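Local coordinates for protein EmGH1 (Erythrobacter marinus, PDB 5Z87) that probably hydrolyses beta-glucosidic bonds, as a beta-glucosidase of glycoside hydrolase family 3, at residues V108-Q112 against P124-F128; Y673-A678 against Q778-I782; D705-Y710 against G771-L777. All coordinates share one frame; numbering follows the deposited sequence.

Contact 1 of 3, residues V108-Q112 against P124-F128; sequences VMAMQ and PAFVF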
ATOM      1  N   VAL A 108      24.724  32.791 -18.965  1.00 19.93           N
ATOM      2  CA  VAL A 108      24.999  32.644 -17.540  1.00 28.74           C
ATOM      3  C   VAL A 108      26.096  33.611 -17.109  1.00 28.32           C
ATOM      4  O   VAL A 108      26.038  34.193 -16.019  1.00 24.78           O
ATOM      5  CB  VAL A 108      25.368  31.184 -17.216  1.00 23.96           C
ATOM      6  CG1 VAL A 108      25.815  31.057 -15.778  1.00 24.51           C
ATOM      7  CG2 VAL A 108      24.190  30.260 -17.481  1.00 27.07           C
ATOM      8  N   MET A 109      27.123  33.784 -17.948  1.00 27.29           N
ATOM      9  CA  MET A 109      28.176  34.749 -17.639  1.00 28.03           C
ATOM     10  C   MET A 109      27.591  36.136 -17.418  1.00 24.30           C
ATOM     11  O   MET A 109      27.817  36.755 -16.375  1.00 26.05           O
ATOM     12  CB  MET A 109      29.208  34.762 -18.757  1.00 21.15           C
ATOM     13  CG  MET A 109      30.139  33.579 -18.681  1.00 21.63           C
ATOM     14  SD  MET A 109      30.795  33.211 -20.290  1.00 30.50           S
ATOM     15  CE  MET A 109      32.105  34.440 -20.431  1.00 33.79           C
ATOM     16  N   ALA A 110      26.774  36.604 -18.363  1.00 22.71           N
ATOM     17  CA  ALA A 110      26.127  37.903 -18.212  1.00 20.24           C
ATOM     18  C   ALA A 110      25.329  37.980 -16.916  1.00 30.86           C
ATOM     19  O   ALA A 110      25.398  38.985 -16.202  1.00 34.25           O
ATOM     20  CB  ALA A 110      25.227  38.177 -19.420  1.00 19.39           C
ATOM     21  N   MET A 111      24.569  36.925 -16.589  1.00 27.03           N
ATOM     22  CA  MET A 111      23.751  36.949 -15.377  1.00 24.94           C
ATOM     23  C   MET A 111      24.617  36.921 -14.129  1.00 20.97           C
ATOM     24  O   MET A 111      24.339  37.634 -13.160  1.00 21.30           O
ATOM     25  CB  MET A 111      22.772  35.767 -15.359  1.00 25.44           C
ATOM     26  CG  MET A 111      21.845  35.717 -14.126  1.00 23.21           C
ATOM     27  SD  MET A 111      21.366  34.019 -13.618  1.00 32.61           S
ATOM     28  CE  MET A 111      22.881  33.526 -12.789  1.00 27.09           C
ATOM     29  N   GLN A 112      25.670  36.104 -14.136  1.00 22.55           N
ATOM     30  CA  GLN A 112      26.550  36.037 -12.977  1.00 25.63           C
ATOM     31  C   GLN A 112      27.215  37.382 -12.705  1.00 29.89           C
ATOM     32  O   GLN A 112      27.399  37.763 -11.544  1.00 24.04           O
ATOM     33  CB  GLN A 112      27.596  34.948 -13.188  1.00 26.39           C
ATOM     34  CG  GLN A 112      27.033  33.549 -13.058  1.00 28.83           C
ATOM     35  CD  GLN A 112      26.840  33.132 -11.616  1.00 26.31           C
ATOM     36  OE1 GLN A 112      26.278  33.869 -10.803  1.00 24.33           O
ATOM     37  NE2 GLN A 112      27.326  31.947 -11.283  1.00 19.80           N
ATOM     38  N   PRO A 124      28.966  34.670  -6.353  1.00 18.89           N
ATOM     39  CA  PRO A 124      28.158  34.275  -7.511  1.00 26.02           C
ATOM     40  C   PRO A 124      26.981  33.403  -7.079  1.00 20.76           C
ATOM     41  O   PRO A 124      26.905  32.914  -5.951  1.00 20.24           O
ATOM     42  CB  PRO A 124      29.146  33.492  -8.396  1.00 20.56           C
ATOM     43  CG  PRO A 124      30.500  33.587  -7.686  1.00 20.17           C
ATOM     44  CD  PRO A 124      30.183  33.849  -6.245  1.00 19.39           C
ATOM     45  N   ALA A 125      26.046  33.231  -8.005  1.00 25.13           N
ATOM     46  CA  ALA A 125      24.914  32.339  -7.791  1.00 22.47           C
ATOM     47  C   ALA A 125      25.297  30.886  -8.054  1.00 23.25           C
ATOM     48  O   ALA A 125      26.136  30.591  -8.910  1.00 24.30           O
ATOM     49  CB  ALA A 125      23.756  32.739  -8.704  1.00 17.04           C
ATOM     50  N   PHE A 126      24.697  29.969  -7.289  1.00 25.24           N
ATOM     51  CA  PHE A 126      24.566  28.601  -7.781  1.00 18.23           C
ATOM     52  C   PHE A 126      23.651  28.635  -8.998  1.00 17.34           C
ATOM     53  O   PHE A 126      22.660  29.368  -9.025  1.00 20.31           O
ATOM     54  CB  PHE A 126      23.985  27.660  -6.712  1.00 18.06           C
ATOM     55  CG  PHE A 126      25.032  26.873  -5.951  1.00 24.01           C
ATOM     56  CD1 PHE A 126      25.985  26.118  -6.617  1.00 20.33           C
ATOM     57  CD2 PHE A 126      25.070  26.903  -4.564  1.00 22.93           C
ATOM     58  CE1 PHE A 126      26.955  25.404  -5.910  1.00 22.49           C
ATOM     59  CE2 PHE A 126      26.043  26.183  -3.851  1.00 21.09           C
ATOM     60  CZ  PHE A 126      26.978  25.439  -4.525  1.00 19.35           C
ATOM     61  N   VAL A 127      24.014  27.887 -10.029  1.00 18.05           N
ATOM     62  CA  VAL A 127      23.215  27.777 -11.242  1.00 22.48           C
ATOM     63  C   VAL A 127      22.795  26.316 -11.320  1.00 27.22           C
ATOM     64  O   VAL A 127      23.601  25.453 -11.687  1.00 23.12           O
ATOM     65  CB  VAL A 127      23.987  28.211 -12.495  1.00 24.10           C
ATOM     66  CG1 VAL A 127      23.125  28.047 -13.749  1.00 19.65           C
ATOM     67  CG2 VAL A 127      24.452  29.654 -12.347  1.00 28.04           C
ATOM     68  N   PHE A 128      21.546  26.030 -10.955  1.00 22.75           N
ATOM     69  CA  PHE A 128      21.080  24.653 -10.795  1.00 24.18           C
ATOM     70  C   PHE A 128      20.384  24.197 -12.069  1.00 22.23           C
ATOM     71  O   PHE A 128      19.484  24.883 -12.570  1.00 20.34           O
ATOM     72  CB  PHE A 128      20.119  24.527  -9.605  1.00 19.35           C
ATOM     73  CG  PHE A 128      20.778  24.643  -8.260  1.00 18.57           C
ATOM     74  CD1 PHE A 128      21.699  23.696  -7.840  1.00 19.87           C
ATOM     75  CD2 PHE A 128      20.453  25.686  -7.400  1.00 17.10           C
ATOM     76  CE1 PHE A 128      22.306  23.784  -6.592  1.00 16.17           C
ATOM     77  CE2 PHE A 128      21.040  25.777  -6.149  1.00 14.72           C
ATOM     78  CZ  PHE A 128      21.991  24.825  -5.751  1.00 16.22           C
TER

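Contact 2 of 3, residues Y673-A678 against Q778-I782; sequences YGAPQA and QETRI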
ATOM      1  N   TYR A 673      25.836 -22.024 -13.731  1.00 28.13           N
ATOM      2  CA  TYR A 673      26.274 -21.463 -12.459  1.00 24.26           C
ATOM      3  C   TYR A 673      26.590 -22.576 -11.478  1.00 24.41           C
ATOM      4  O   TYR A 673      25.787 -23.502 -11.312  1.00 26.92           O
ATOM      5  CB  TYR A 673      25.190 -20.565 -11.858  1.00 18.82           C
ATOM      6  CG  TYR A 673      25.124 -19.194 -12.468  1.00 25.15           C
ATOM      7  CD1 TYR A 673      24.696 -19.007 -13.783  1.00 22.29           C
ATOM      8  CD2 TYR A 673      25.473 -18.077 -11.724  1.00 20.45           C
ATOM      9  CE1 TYR A 673      24.632 -17.736 -14.334  1.00 24.23           C
ATOM     10  CE2 TYR A 673      25.408 -16.812 -12.261  1.00 23.53           C
ATOM     11  CZ  TYR A 673      24.999 -16.646 -13.563  1.00 23.18           C
ATOM     12  OH  TYR A 673      24.954 -15.375 -14.068  1.00 26.46           O
ATOM     13  N   GLY A 674      27.725 -22.458 -10.797  1.00 19.96           N
ATOM     14  CA  GLY A 674      27.944 -23.244  -9.605  1.00 19.94           C
ATOM     15  C   GLY A 674      27.270 -22.617  -8.398  1.00 27.35           C
ATOM     16  O   GLY A 674      26.704 -21.525  -8.465  1.00 20.87           O
ATOM     17  N   ALA A 675      27.324 -23.340  -7.280  1.00 23.76           N
ATOM     18  CA  ALA A 675      26.794 -22.850  -6.014  1.00 31.51           C
ATOM     19  C   ALA A 675      27.771 -21.855  -5.396  1.00 32.09           C
ATOM     20  O   ALA A 675      28.980 -21.946  -5.628  1.00 30.62           O
ATOM     21  CB  ALA A 675      26.558 -24.007  -5.027  1.00 19.19           C
ATOM     22  N   PRO A 676      27.281 -20.903  -4.600  1.00 31.38           N
ATOM     23  CA  PRO A 676      28.207 -20.024  -3.871  1.00 24.71           C
ATOM     24  C   PRO A 676      29.022 -20.843  -2.886  1.00 25.07           C
ATOM     25  O   PRO A 676      28.516 -21.770  -2.252  1.00 24.96           O
ATOM     26  CB  PRO A 676      27.282 -19.026  -3.165  1.00 22.66           C
ATOM     27  CG  PRO A 676      25.958 -19.767  -3.043  1.00 24.75           C
ATOM     28  CD  PRO A 676      25.870 -20.569  -4.331  1.00 24.20           C
ATOM     29  N   GLN A 677      30.310 -20.519  -2.799  0.61 26.37           N
ATOM     30  CA  GLN A 677      31.246 -21.185  -1.901  0.61 30.39           C
ATOM     31  C   GLN A 677      31.812 -20.142  -0.952  0.61 28.17           C
ATOM     32  O   GLN A 677      32.464 -19.191  -1.394  0.61 29.64           O
ATOM     33  CB  GLN A 677      32.383 -21.862  -2.673  0.61 31.26           C
ATOM     34  CG  GLN A 677      31.947 -22.847  -3.744  0.61 32.63           C
ATOM     35  CD  GLN A 677      33.008 -23.902  -4.023  0.61 37.59           C
ATOM     36  OE1 GLN A 677      33.580 -23.961  -5.117  0.61 36.87           O
ATOM     37  NE2 GLN A 677      33.278 -24.740  -3.026  0.61 41.05           N
ATOM     38  N   ALA A 678      31.557 -20.312   0.338  1.00 27.08           N
ATOM     39  CA  ALA A 678      32.130 -19.434   1.341  1.00 30.51           C
ATOM     40  C   ALA A 678      33.462 -20.008   1.786  1.00 33.86           C
ATOM     41  O   ALA A 678      33.617 -21.228   1.890  1.00 29.10           O
ATOM     42  CB  ALA A 678      31.197 -19.267   2.544  1.00 24.91           C
ATOM     43  N   GLN A 778      21.367 -20.892  -6.224  1.00 19.66           N
ATOM     44  CA  GLN A 778      21.840 -21.942  -5.338  1.00 22.79           C
ATOM     45  C   GLN A 778      22.404 -21.280  -4.090  1.00 24.69           C
ATOM     46  O   GLN A 778      22.627 -20.069  -4.058  1.00 25.88           O
ATOM     47  CB  GLN A 778      22.887 -22.830  -6.018  1.00 21.55           C
ATOM     48  CG  GLN A 778      22.374 -23.548  -7.254  1.00 21.53           C
ATOM     49  CD  GLN A 778      23.416 -24.484  -7.857  1.00 24.75           C
ATOM     50  OE1 GLN A 778      24.252 -24.064  -8.656  1.00 26.43           O
ATOM     51  NE2 GLN A 778      23.378 -25.747  -7.468  1.00 20.49           N
ATOM     52  N   GLU A 779      22.606 -22.069  -3.041  1.00 22.82           N
ATOM     53  CA  GLU A 779      22.848 -21.471  -1.744  1.00 28.54           C
ATOM     54  C   GLU A 779      23.867 -22.271  -0.944  1.00 29.53           C
ATOM     55  O   GLU A 779      24.172 -23.427  -1.243  1.00 23.46           O
ATOM     56  CB  GLU A 779      21.540 -21.327  -0.944  1.00 28.87           C
ATOM     57  CG  GLU A 779      20.738 -22.605  -0.796  1.00 33.38           C
ATOM     58  CD  GLU A 779      19.512 -22.428   0.101  1.00 33.65           C
ATOM     59  OE1 GLU A 779      19.506 -23.013   1.203  1.00 27.97           O
ATOM     60  OE2 GLU A 779      18.563 -21.707  -0.292  1.00 30.63           O
ATOM     61  N   THR A 780      24.398 -21.607   0.076  1.00 20.38           N
ATOM     62  CA  THR A 780      25.255 -22.210   1.079  1.00 20.44           C
ATOM     63  C   THR A 780      24.968 -21.484   2.382  1.00 23.76           C
ATOM     64  O   THR A 780      24.403 -20.389   2.383  1.00 28.53           O
ATOM     65  CB  THR A 780      26.732 -22.104   0.693  1.00 28.42           C
ATOM     66  OG1 THR A 780      27.520 -22.847   1.626  1.00 30.84           O
ATOM     67  CG2 THR A 780      27.187 -20.626   0.685  1.00 20.98           C
ATOM     68  N   ARG A 781      25.345 -22.095   3.498  1.00 31.40           N
ATOM     69  CA  ARG A 781      24.975 -21.578   4.807  1.00 28.04           C
ATOM     70  C   ARG A 781      26.208 -21.343   5.661  1.00 30.95           C
ATOM     71  O   ARG A 781      27.056 -22.228   5.793  1.00 31.78           O
ATOM     72  CB  ARG A 781      24.032 -22.538   5.514  1.00 26.75           C
ATOM     73  CG  ARG A 781      22.656 -22.513   4.935  1.00 26.61           C
ATOM     74  CD  ARG A 781      21.817 -23.639   5.482  1.00 27.76           C
ATOM     75  NE  ARG A 781      20.409 -23.288   5.424  1.00 33.61           N
ATOM     76  CZ  ARG A 781      19.698 -23.304   4.308  1.00 33.74           C
ATOM     77  NH1 ARG A 781      20.270 -23.667   3.167  1.00 38.49           N
ATOM     78  NH2 ARG A 781      18.422 -22.958   4.331  1.00 32.82           N
ATOM     79  N   ILE A 782      26.285 -20.165   6.268  1.00 26.81           N
ATOM     80  CA  ILE A 782      27.332 -19.862   7.229  1.00 25.85           C
ATOM     81  C   ILE A 782      26.687 -19.501   8.562  1.00 26.55           C
ATOM     82  O   ILE A 782      25.488 -19.208   8.651  1.00 21.64           O
ATOM     83  CB  ILE A 782      28.249 -18.726   6.740  1.00 25.12           C
ATOM     84  CG1 ILE A 782      27.433 -17.440   6.593  1.00 25.59           C
ATOM     85  CG2 ILE A 782      28.920 -19.126   5.424  1.00 20.69           C
ATOM     86  CD1 ILE A 782      28.064 -16.241   7.270  1.00 25.42           C
TER
HETATM   87  O   HOH W   1      30.258 -22.761   1.338  1.00 34.05           O

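Contact 3 of 3, residues D705-Y710 against G771-L777; sequences DVVQLY and GPDSQNL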
ATOM      1  N   ASP A 705      26.768 -11.854 -18.597  1.00 27.27           N
ATOM      2  CA  ASP A 705      25.740 -12.155 -17.613  1.00 30.72           C
ATOM      3  C   ASP A 705      26.052 -11.359 -16.350  1.00 28.21           C
ATOM      4  O   ASP A 705      27.205 -10.984 -16.096  1.00 24.51           O
ATOM      5  CB  ASP A 705      25.668 -13.667 -17.316  1.00 23.22           C
ATOM      6  CG  ASP A 705      24.291 -14.111 -16.821  1.00 28.21           C
ATOM      7  OD1 ASP A 705      23.325 -13.327 -16.927  1.00 30.28           O
ATOM      8  OD2 ASP A 705      24.170 -15.257 -16.335  1.00 29.62           O
ATOM      9  N   VAL A 706      25.019 -11.104 -15.552  1.00 21.19           N
ATOM     10  CA  VAL A 706      25.177 -10.437 -14.264  1.00 19.02           C
ATOM     11  C   VAL A 706      25.041 -11.486 -13.169  1.00 24.49           C
ATOM     12  O   VAL A 706      23.940 -11.968 -12.889  1.00 22.91           O
ATOM     13  CB  VAL A 706      24.170  -9.299 -14.082  1.00 24.67           C
ATOM     14  CG1 VAL A 706      24.400  -8.620 -12.746  1.00 17.71           C
ATOM     15  CG2 VAL A 706      24.297  -8.293 -15.235  1.00 23.77           C
ATOM     16  N   VAL A 707      26.170 -11.846 -12.559  1.00 24.06           N
ATOM     17  CA  VAL A 707      26.193 -12.743 -11.412  1.00 20.93           C
ATOM     18  C   VAL A 707      25.668 -11.998 -10.191  1.00 29.18           C
ATOM     19  O   VAL A 707      26.130 -10.893  -9.884  1.00 31.06           O
ATOM     20  CB  VAL A 707      27.626 -13.247 -11.196  1.00 22.66           C
ATOM     21  CG1 VAL A 707      27.762 -14.028  -9.910  1.00 20.22           C
ATOM     22  CG2 VAL A 707      28.062 -14.082 -12.391  1.00 27.79           C
ATOM     23  N   GLN A 708      24.698 -12.589  -9.484  1.00 25.03           N
ATOM     24  CA  GLN A 708      23.967 -11.888  -8.430  1.00 19.02           C
ATOM     25  C   GLN A 708      24.071 -12.628  -7.102  1.00 18.69           C
ATOM     26  O   GLN A 708      23.817 -13.836  -7.031  1.00 23.19           O
ATOM     27  CB  GLN A 708      22.497 -11.697  -8.829  1.00 19.05           C
ATOM     28  CG  GLN A 708      22.346 -10.879 -10.103  1.00 25.47           C
ATOM     29  CD  GLN A 708      20.943 -10.899 -10.697  1.00 24.53           C
ATOM     30  OE1 GLN A 708      19.930 -10.941  -9.984  1.00 21.21           O
ATOM     31  NE2 GLN A 708      20.880 -10.871 -12.018  1.00 19.05           N
ATOM     32  N   LEU A 709      24.419 -11.891  -6.046  1.00 27.29           N
ATOM     33  CA  LEU A 709      24.572 -12.432  -4.699  1.00 23.11           C
ATOM     34  C   LEU A 709      23.472 -11.889  -3.783  1.00 23.62           C
ATOM     35  O   LEU A 709      23.159 -10.698  -3.817  1.00 22.27           O
ATOM     36  CB  LEU A 709      25.952 -12.082  -4.137  1.00 19.02           C
ATOM     37  CG  LEU A 709      26.386 -12.750  -2.819  1.00 30.45           C
ATOM     38  CD1 LEU A 709      26.804 -14.193  -3.046  1.00 25.68           C
ATOM     39  CD2 LEU A 709      27.522 -11.975  -2.185  1.00 25.82           C
ATOM     40  N   TYR A 710      22.881 -12.774  -2.973  1.00 19.61           N
ATOM     41  CA  TYR A 710      21.807 -12.433  -2.047  1.00 17.22           C
ATOM     42  C   TYR A 710      22.063 -13.118  -0.716  1.00 20.97           C
ATOM     43  O   TYR A 710      22.775 -14.125  -0.639  1.00 18.71           O
ATOM     44  CB  TYR A 710      20.425 -12.884  -2.552  1.00 17.82           C
ATOM     45  CG  TYR A 710      19.998 -12.347  -3.891  1.00 18.29           C
ATOM     46  CD1 TYR A 710      20.483 -12.903  -5.075  1.00 19.59           C
ATOM     47  CD2 TYR A 710      19.065 -11.307  -3.985  1.00 17.61           C
ATOM     48  CE1 TYR A 710      20.066 -12.406  -6.329  1.00 17.24           C
ATOM     49  CE2 TYR A 710      18.642 -10.814  -5.222  1.00 18.98           C
ATOM     50  CZ  TYR A 710      19.152 -11.372  -6.393  1.00 17.31           C
ATOM     51  OH  TYR A 710      18.751 -10.889  -7.620  1.00 17.82           O
ATOM     52  N   GLY A 771      23.182 -16.609  -8.283  1.00 21.95           N
ATOM     53  CA  GLY A 771      22.566 -17.060  -9.508  1.00 19.53           C
ATOM     54  C   GLY A 771      22.413 -15.912 -10.486  1.00 24.50           C
ATOM     55  O   GLY A 771      22.811 -14.774 -10.202  1.00 23.73           O
ATOM     56  N   PRO A 772      21.847 -16.189 -11.665  1.00 24.62           N
ATOM     57  CA  PRO A 772      21.692 -15.149 -12.698  1.00 18.74           C
ATOM     58  C   PRO A 772      20.490 -14.226 -12.509  1.00 22.24           C
ATOM     59  O   PRO A 772      20.297 -13.315 -13.325  1.00 24.12           O
ATOM     60  CB  PRO A 772      21.541 -15.977 -13.982  1.00 22.60           C
ATOM     61  CG  PRO A 772      20.918 -17.296 -13.511  1.00 17.45           C
ATOM     62  CD  PRO A 772      21.525 -17.543 -12.162  1.00 22.28           C
ATOM     63  N   ASP A 773      19.672 -14.440 -11.488  1.00 18.69           N
ATOM     64  CA  ASP A 773      18.533 -13.583 -11.160  1.00 22.24           C
ATOM     65  C   ASP A 773      18.030 -14.017  -9.784  1.00 20.75           C
ATOM     66  O   ASP A 773      18.513 -14.996  -9.215  1.00 20.42           O
ATOM     67  CB  ASP A 773      17.428 -13.654 -12.222  1.00 22.36           C
ATOM     68  CG  ASP A 773      16.904 -15.072 -12.443  1.00 24.49           C
ATOM     69  OD1 ASP A 773      16.428 -15.695 -11.470  1.00 31.20           O
ATOM     70  OD2 ASP A 773      16.948 -15.561 -13.595  1.00 31.15           O
ATOM     71  N   SER A 774      17.030 -13.304  -9.268  1.00 20.47           N
ATOM     72  CA  SER A 774      16.563 -13.547  -7.910  1.00 21.83           C
ATOM     73  C   SER A 774      15.757 -14.831  -7.744  1.00 23.39           C
ATOM     74  O   SER A 774      15.400 -15.157  -6.610  1.00 20.16           O
ATOM     75  CB  SER A 774      15.727 -12.368  -7.427  1.00 18.05           C
ATOM     76  OG  SER A 774      14.549 -12.229  -8.198  1.00 20.84           O
ATOM     77  N   GLN A 775      15.439 -15.556  -8.815  1.00 20.31           N
ATOM     78  CA  GLN A 775      14.716 -16.811  -8.662  1.00 24.52           C
ATOM     79  C   GLN A 775      15.556 -18.043  -8.930  1.00 25.43           C
ATOM     80  O   GLN A 775      15.250 -19.102  -8.397  1.00 34.03           O
ATOM     81  CB  GLN A 775      13.481 -16.844  -9.575  1.00 24.99           C
ATOM     82  CG  GLN A 775      12.489 -15.774  -9.173  1.00 36.31           C
ATOM     83  CD  GLN A 775      11.026 -16.150  -9.341  1.00 39.14           C
ATOM     84  OE1 GLN A 775      10.277 -16.166  -8.367  1.00 58.72           O
ATOM     85  NE2 GLN A 775      10.607 -16.422 -10.578  1.00 35.95           N
ATOM     86  N   ASN A 776      16.625 -17.931  -9.714  1.00 26.73           N
ATOM     87  CA  ASN A 776      17.414 -19.095 -10.091  1.00 27.18           C
ATOM     88  C   ASN A 776      18.713 -19.069  -9.304  1.00 24.18           C
ATOM     89  O   ASN A 776      19.762 -18.627  -9.771  1.00 27.91           O
ATOM     90  CB  ASN A 776      17.627 -19.116 -11.597  1.00 29.14           C
ATOM     91  CG  ASN A 776      16.317 -19.291 -12.342  1.00 32.34           C
ATOM     92  OD1 ASN A 776      15.689 -18.320 -12.762  1.00 34.18           O
ATOM     93  ND2 ASN A 776      15.864 -20.530 -12.442  1.00 29.93           N
ATOM     94  N   LEU A 777      18.630 -19.585  -8.090  1.00 22.93           N
ATOM     95  CA  LEU A 777      19.669 -19.414  -7.090  1.00 24.56           C
ATOM     96  C   LEU A 777      20.079 -20.755  -6.516  1.00 29.45           C
ATOM     97  O   LEU A 777      19.239 -21.643  -6.333  1.00 24.47           O
ATOM     98  CB  LEU A 777      19.187 -18.533  -5.948  1.00 19.51           C
ATOM     99  CG  LEU A 777      18.695 -17.132  -6.266  1.00 24.01           C
ATOM    100  CD1 LEU A 777      18.018 -16.564  -5.022  1.00 18.93           C
ATOM    101  CD2 LEU A 777      19.886 -16.270  -6.697  1.00 18.03           C
TER

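Contact 1 of 3, residues V108-Q112 against P124-F128
The backbone N of A125 donates to OE1 of Q112 at 2.9 Å, reaching a lone pair of the amide oxygen in the carbonyl plane. The other end of the same amide returns the bond: NE2 of Q112 lies 3.0 Å from O of A125 and meets that carbonyl in its plane, on a lone pair, although the acceptor is 21° out of the Q112 amide plane. One carboxamide thus grips both backbone polar atoms of A125, which fixes its rotation and tells its oxygen from its nitrogen. A bend at chi2 (-78°) turns the amide out from the helix toward the loop, and CB of P124 packs 3.7 Å from NE2 of Q112. Both segments belong to the beta-alpha-beta unit of strand 91-93, helix 101-116 and strand 126-129 in the TIM-barrel domain; the axes of 108-112 and 126-128 run at 142°, 10.9 Å apart at closest approach. A leucine in place of Q112 would probably leave N of A125 without its acceptor, and O of A125 without the stronger of its two amide donors, the other being a weak bond from Q175. Beyond the amide the interface is apolar. V108 and V127 meet tip to tip, CG1 to CG2 at 3.9 Å, while CE of M111 bridges to CG2 of V127 (4.2 Å) and to CB of A125 (4.3 Å).

Contact 2 of 3, residues Y673-A678 against Q778-I782
P676 and T780 meet at the centre of this contact, each turned toward the opposite segment. The pyrrolidine ring lies along the facing strand: its CD comes to 3.3 Å from the backbone O of Q778, and its CG to 3.8 Å from CA of E779. T780 is oriented by its first torsion, with OG1 anti to the backbone N (chi1 -173°). That leaves CG2 between the backbone N and the carbonyl carbon, and this methyl touches O of P676 at 3.4 Å. With the hydroxyl so directed, a water lies 2.8 Å from OG1 of T780, and the same water accepts from N of A678 at 2.9 Å. Farther along, I782 holds CG1 in the crowded position (chi1 63°), and its CG2 branch rests on CB of A678 at 3.7 Å. At the other end CB of Q778 packs against CB of A675 at 4.0 Å, whereas Y673 carries its ring away from this strand to hydrogen-bond D705 through OH. The two segments point the same way, their end-to-end directions 1° apart, but each takes its backbone hydrogen bonds from another strand: 673-678 from strand 689-697 and 778-782 from strand 764-771. They are facing strands of the two sheets in the fibronectin type III-like sandwich. Ring and methyl carbons thus lie against backbone carbonyls and one another, and the N-H of A678 is satisfied by a water itself held by the T780 hydroxyl, which makes this polar link between the segments indirect.

Contact 3 of 3, residues D705-Y710 against G771-L777
Backbone pairing joins Q708 and G771, an antiparallel hydrogen-bonded pair: N of Q708 donates to O of G771 at 3.0 Å, and N of G771 to O of Q708 at 3.1 Å. The pair ends the antiparallel pairing of strands 703-713 and 764-771 in the fibronectin type III-like domain, before the loop to strand 778-784. G771 is nearly fully extended, and a CB at this position would collide with the backbone O of N776.

Side-chain polar bonds follow. With CG anti to the carbonyl carbon (chi1 -60°) and the chain extended beyond it, Q708 carries its amide out along the loop to D773 and the Y710 hydroxyl. OE1 of Q708 accepts from OH of Y710 at 2.6 Å, in the carbonyl plane, while NE2 of Q708 donates to O of G663; the amide is therefore held at both ends. Within the loop, OD1 of D773 accepts from N of Q775 at 2.8 Å, closing an Asx turn.

Packing supplies the rest. The side chains of Y710 and L777 cross at about a right angle, CD1 of the ring lying 3.8 Å from CD2 of L777. OD2 of D705, which takes the hydroxyl of Y673 while OD1 pairs with K624, approaches CB of P772 at 3.6 Å.

The loop wraps over strand 703-713, strand 724-733 bonds to the other edge of that strand, and strand 738-745 packs on V707 and L709.

Contact 1 lies in the TIM-barrel domain, its centre about 55 Å from that of contact 2 and about 47 Å from that of contact 3, on the opposite side of the chain's centre. Contacts 2 and 3 are neighbours in the C-terminal sandwich, with centres about 11 Å apart. They share the sheet that includes strands 764-771 and 778-784, and Y673 and D705 tie them together directly. Contacts 1 and 3 are buried and hydrogen-bonded, contact 1 through a side-chain amide on the backbone of A125, contact 3 through a backbone pair within a sheet. Contact 2, partly exposed, joins two sheets through apolar packing and water.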